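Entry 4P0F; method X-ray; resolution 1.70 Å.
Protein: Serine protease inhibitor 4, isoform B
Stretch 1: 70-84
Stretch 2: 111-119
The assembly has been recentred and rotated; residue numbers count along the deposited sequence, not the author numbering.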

# COMPACT_ATOMS: atom_id res chain seq x y z
N ASP A 70 -16.99 -2.12 16.41
CA ASP A 70 -17.59 -0.82 16.71
C ASP A 70 -17.04 0.28 15.79
O ASP A 70 -15.85 0.60 15.87
CB ASP A 70 -17.32 -0.47 18.17
CG ASP A 70 -18.10 0.75 18.63
OD1 ASP A 70 -17.61 1.87 18.40
OD2 ASP A 70 -19.18 0.58 19.22
N PRO A 71 -17.89 0.88 14.94
CA PRO A 71 -17.42 1.88 13.97
C PRO A 71 -16.64 3.05 14.58
O PRO A 71 -15.64 3.48 13.99
CB PRO A 71 -18.72 2.40 13.34
CG PRO A 71 -19.71 1.33 13.54
CD PRO A 71 -19.35 0.68 14.84
N GLU A 72 -17.08 3.58 15.71
CA GLU A 72 -16.38 4.68 16.36
C GLU A 72 -14.99 4.23 16.82
O GLU A 72 -14.02 4.97 16.68
CB GLU A 72 -17.18 5.24 17.53
CG GLU A 72 -16.47 6.36 18.30
CD GLU A 72 -16.13 7.57 17.43
OE1 GLU A 72 -15.11 7.52 16.71
OE2 GLU A 72 -16.87 8.58 17.49
N GLN A 73 -14.89 3.03 17.38
CA GLN A 73 -13.59 2.54 17.84
C GLN A 73 -12.66 2.26 16.65
O GLN A 73 -11.46 2.53 16.70
CB GLN A 73 -13.76 1.29 18.71
CG GLN A 73 -14.50 1.57 20.01
CD GLN A 73 -14.61 0.35 20.91
OE1 GLN A 73 -14.30 -0.77 20.50
NE2 GLN A 73 -15.06 0.57 22.14
N ILE A 74 -13.22 1.73 15.57
CA ILE A 74 -12.45 1.51 14.36
C ILE A 74 -11.91 2.83 13.83
O ILE A 74 -10.73 2.97 13.53
CB ILE A 74 -13.30 0.82 13.27
CG1 ILE A 74 -13.66 -0.60 13.69
CG2 ILE A 74 -12.58 0.82 11.93
CD1 ILE A 74 -14.76 -1.21 12.82
N ALA A 75 -12.80 3.81 13.73
CA ALA A 75 -12.44 5.11 13.20
C ALA A 75 -11.33 5.73 14.04
O ALA A 75 -10.36 6.28 13.52
CB ALA A 75 -13.65 6.03 13.15
N HIS A 76 -11.48 5.64 15.36
CA HIS A 76 -10.50 6.22 16.25
C HIS A 76 -9.13 5.57 16.07
O HIS A 76 -8.10 6.24 16.21
CB HIS A 76 -10.94 6.09 17.70
CG HIS A 76 -10.10 6.89 18.65
ND1 HIS A 76 -10.01 8.26 18.58
CD2 HIS A 76 -9.28 6.50 19.65
CE1 HIS A 76 -9.19 8.69 19.53
NE2 HIS A 76 -8.73 7.64 20.19
N SER A 77 -9.10 4.28 15.75
CA SER A 77 -7.82 3.58 15.63
C SER A 77 -7.04 4.11 14.43
O SER A 77 -5.81 4.19 14.47
CB SER A 77 -8.02 2.06 15.52
OG SER A 77 -8.54 1.66 14.26
N PHE A 78 -7.75 4.50 13.37
CA PHE A 78 -7.11 5.09 12.20
C PHE A 78 -6.73 6.54 12.46
O PHE A 78 -5.70 7.00 11.98
CB PHE A 78 -8.02 4.99 10.97
CG PHE A 78 -8.01 3.62 10.34
CD1 PHE A 78 -8.82 2.61 10.85
CD2 PHE A 78 -7.15 3.32 9.31
CE1 PHE A 78 -8.80 1.35 10.30
CE2 PHE A 78 -7.13 2.06 8.75
CZ PHE A 78 -7.95 1.07 9.26
N HIS A 79 -7.55 7.25 13.24
CA HIS A 79 -7.24 8.64 13.54
C HIS A 79 -5.90 8.77 14.23
O HIS A 79 -5.12 9.69 13.95
CB HIS A 79 -8.30 9.28 14.43
CG HIS A 79 -7.98 10.69 14.81
ND1 HIS A 79 -8.10 11.74 13.92
CD2 HIS A 79 -7.52 11.22 15.96
CE1 HIS A 79 -7.75 12.86 14.52
NE2 HIS A 79 -7.38 12.57 15.76
N GLN A 80 -5.65 7.86 15.17
CA GLN A 80 -4.41 7.87 15.94
C GLN A 80 -3.20 7.90 15.02
O GLN A 80 -2.24 8.64 15.25
CB GLN A 80 -4.35 6.66 16.87
CG GLN A 80 -5.27 6.76 18.08
CD GLN A 80 -5.14 5.58 19.02
OE1 GLN A 80 -5.27 4.42 18.61
NE2 GLN A 80 -4.88 5.86 20.30
N VAL A 81 -3.24 7.10 13.95
CA VAL A 81 -2.12 7.04 13.01
C VAL A 81 -2.08 8.25 12.09
O VAL A 81 -1.04 8.87 11.90
CB VAL A 81 -2.18 5.77 12.15
CG1 VAL A 81 -0.99 5.71 11.20
CG2 VAL A 81 -2.25 4.53 13.02
N LEU A 82 -3.23 8.55 11.48
CA LEU A 82 -3.33 9.66 10.55
C LEU A 82 -2.92 10.97 11.21
O LEU A 82 -2.23 11.80 10.60
CB LEU A 82 -4.76 9.76 10.01
CG LEU A 82 -5.21 8.58 9.16
CD1 LEU A 82 -6.72 8.60 8.99
CD2 LEU A 82 -4.54 8.59 7.81
N ALA A 83 -3.32 11.17 12.46
CA ALA A 83 -3.00 12.40 13.17
C ALA A 83 -1.50 12.51 13.44
O ALA A 83 -0.94 13.61 13.44
CB ALA A 83 -3.77 12.48 14.48
N ALA A 84 -0.85 11.37 13.67
CA ALA A 84 0.57 11.36 13.99
C ALA A 84 1.42 11.88 12.83
O ALA A 84 2.57 12.26 13.02
CB ALA A 84 1.02 9.96 14.38
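Stretch 2 (111-119) QLLSKQFLS

When two helices run side by side in the same direction, a small residue on one often admits the larger side chains of the other, and polar groups close the contact where one helix ends. The packing of residues 111-119 on residues 70-84 in this serine protease inhibitor illustrates the arrangement. Helix 71-84 starts behind Asp70, whose t rotamer lets OD1 accept from Gln73 N at 3.1 Å, a capping bond. Helix 111-115, which begins earlier in the chain, lies nearly parallel to it: the N-to-C directions differ by 14° and the axes approach to 9.9 Å. Beyond Lys115 the second stretch draws closer, so that the CA atoms of His79 and Gln116 are 4.7 Å apart, and Leu118 then leaves helical geometry with a positive phi of 56°.

Ala75 is the small residue. Its CB meets Gln116 CB at 3.6 Å, Leu112 CD2 at 4.1 Å and Phe117 CE1 at 3.9 Å, three neighbours gathered about one methyl. Leu112, chi1 m and chi2 t, points toward the first helix and also carries its CD1 to within 4.1 Å of Pro71 CB. Phe117 shows how a rotamer can overrule the backbone: its CA-to-CB bond points away, yet with chi1 at -79° and chi2 at 87° the ring comes back to the contact. There it lies near parallel to the ring of Phe78, planes at 28°, but slid apart, with centroids separated by 5.1 Å and little overlap; Phe78 CG and Phe117 CE2 are 3.5 Å apart. Leu82, also m,t, extends CD1 to 4.2 Å from Phe117 CD2, while its CB lies 4.2 Å from Leu118 CD1.

The polar side of the contact centres on Gln116. With chi1 and chi2 both m, its chain folds rather than extends, and OE1 accepts a weak hydrogen bond of 3.4 Å from His76 ND1, at the edge of that imidazole. Its amide NE2 donates to a water 3.2 Å away, and the same water donates to Glu72 OE2 at 3.0 Å. Glu72, turned by a chi2 of 59°, thus brings its carboxylate near the second stretch, with OE1 3.4 Å from Leu112 CD2. The backbone of Gln116 is engaged too: His79, chi1 t and pointing toward the second stretch, donates from ND1 to Gln116 O at 3.2 Å. The same ring rests its CE1 against Leu118 CD2 at 3.8 Å, so one imidazole serves both a polar and an apolar neighbour.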

# COMPACT_ATOMS: atom_id res chain seq x y z
N GLN A 111 -19.59 12.28 9.87
CA GLN A 111 -18.85 12.75 11.04
C GLN A 111 -17.60 11.91 11.33
O GLN A 111 -16.54 12.45 11.66
CB GLN A 111 -19.75 12.77 12.27
CG GLN A 111 -20.76 13.91 12.27
CD GLN A 111 -20.13 15.24 12.64
OE1 GLN A 111 -19.64 15.97 11.78
NE2 GLN A 111 -20.15 15.56 13.93
N LEU A 112 -17.73 10.59 11.21
CA LEU A 112 -16.59 9.72 11.43
C LEU A 112 -15.54 9.93 10.35
O LEU A 112 -14.34 9.96 10.63
CB LEU A 112 -17.02 8.25 11.45
CG LEU A 112 -17.86 7.82 12.65
CD1 LEU A 112 -18.27 6.37 12.49
CD2 LEU A 112 -17.11 8.01 13.96
N LEU A 113 -15.98 10.08 9.11
CA LEU A 113 -15.02 10.32 8.03
C LEU A 113 -14.26 11.62 8.24
O LEU A 113 -13.05 11.67 8.08
CB LEU A 113 -15.70 10.34 6.67
CG LEU A 113 -16.19 9.02 6.09
CD1 LEU A 113 -16.98 9.31 4.83
CD2 LEU A 113 -15.05 8.07 5.80
N SER A 114 -14.98 12.69 8.60
CA SER A 114 -14.37 14.00 8.75
C SER A 114 -13.47 14.09 9.98
O SER A 114 -12.33 14.54 9.88
CB SER A 114 -15.45 15.09 8.82
OG SER A 114 -16.34 14.99 7.73
N LYS A 115 -13.97 13.67 11.14
CA LYS A 115 -13.27 13.90 12.40
C LYS A 115 -12.17 12.87 12.65
O LYS A 115 -11.13 13.21 13.22
CB LYS A 115 -14.25 13.88 13.58
CG LYS A 115 -15.23 15.03 13.62
CD LYS A 115 -16.18 14.87 14.79
CE LYS A 115 -17.01 16.11 15.03
NZ LYS A 115 -17.96 15.89 16.16
N GLN A 116 -12.39 11.62 12.24
CA GLN A 116 -11.46 10.55 12.57
C GLN A 116 -10.55 10.19 11.40
O GLN A 116 -9.35 9.98 11.60
CB GLN A 116 -12.24 9.31 13.03
CG GLN A 116 -13.16 9.58 14.21
CD GLN A 116 -12.42 10.02 15.45
OE1 GLN A 116 -11.29 9.59 15.70
NE2 GLN A 116 -13.04 10.88 16.25
N PHE A 117 -11.10 10.11 10.19
CA PHE A 117 -10.29 9.82 9.01
C PHE A 117 -9.78 11.10 8.35
O PHE A 117 -9.05 11.04 7.35
CB PHE A 117 -11.06 8.98 7.99
CG PHE A 117 -11.14 7.53 8.34
CD1 PHE A 117 -12.15 7.05 9.17
CD2 PHE A 117 -10.20 6.63 7.86
CE1 PHE A 117 -12.21 5.71 9.50
CE2 PHE A 117 -10.27 5.29 8.18
CZ PHE A 117 -11.27 4.83 9.00
N LEU A 118 -10.16 12.24 8.91
CA LEU A 118 -9.66 13.53 8.44
C LEU A 118 -9.95 13.68 6.95
O LEU A 118 -9.20 14.30 6.20
CB LEU A 118 -8.16 13.66 8.73
CG LEU A 118 -7.76 13.47 10.20
CD1 LEU A 118 -6.25 13.62 10.35
CD2 LEU A 118 -8.48 14.45 11.12
N SER A 119 -11.08 13.11 6.53
CA SER A 119 -11.44 13.05 5.13
C SER A 119 -12.09 14.33 4.66
O SER A 119 -12.91 14.92 5.35
CB SER A 119 -12.40 11.89 4.88
OG SER A 119 -12.65 11.73 3.49
O HOH W 1 -16.26 11.14 15.97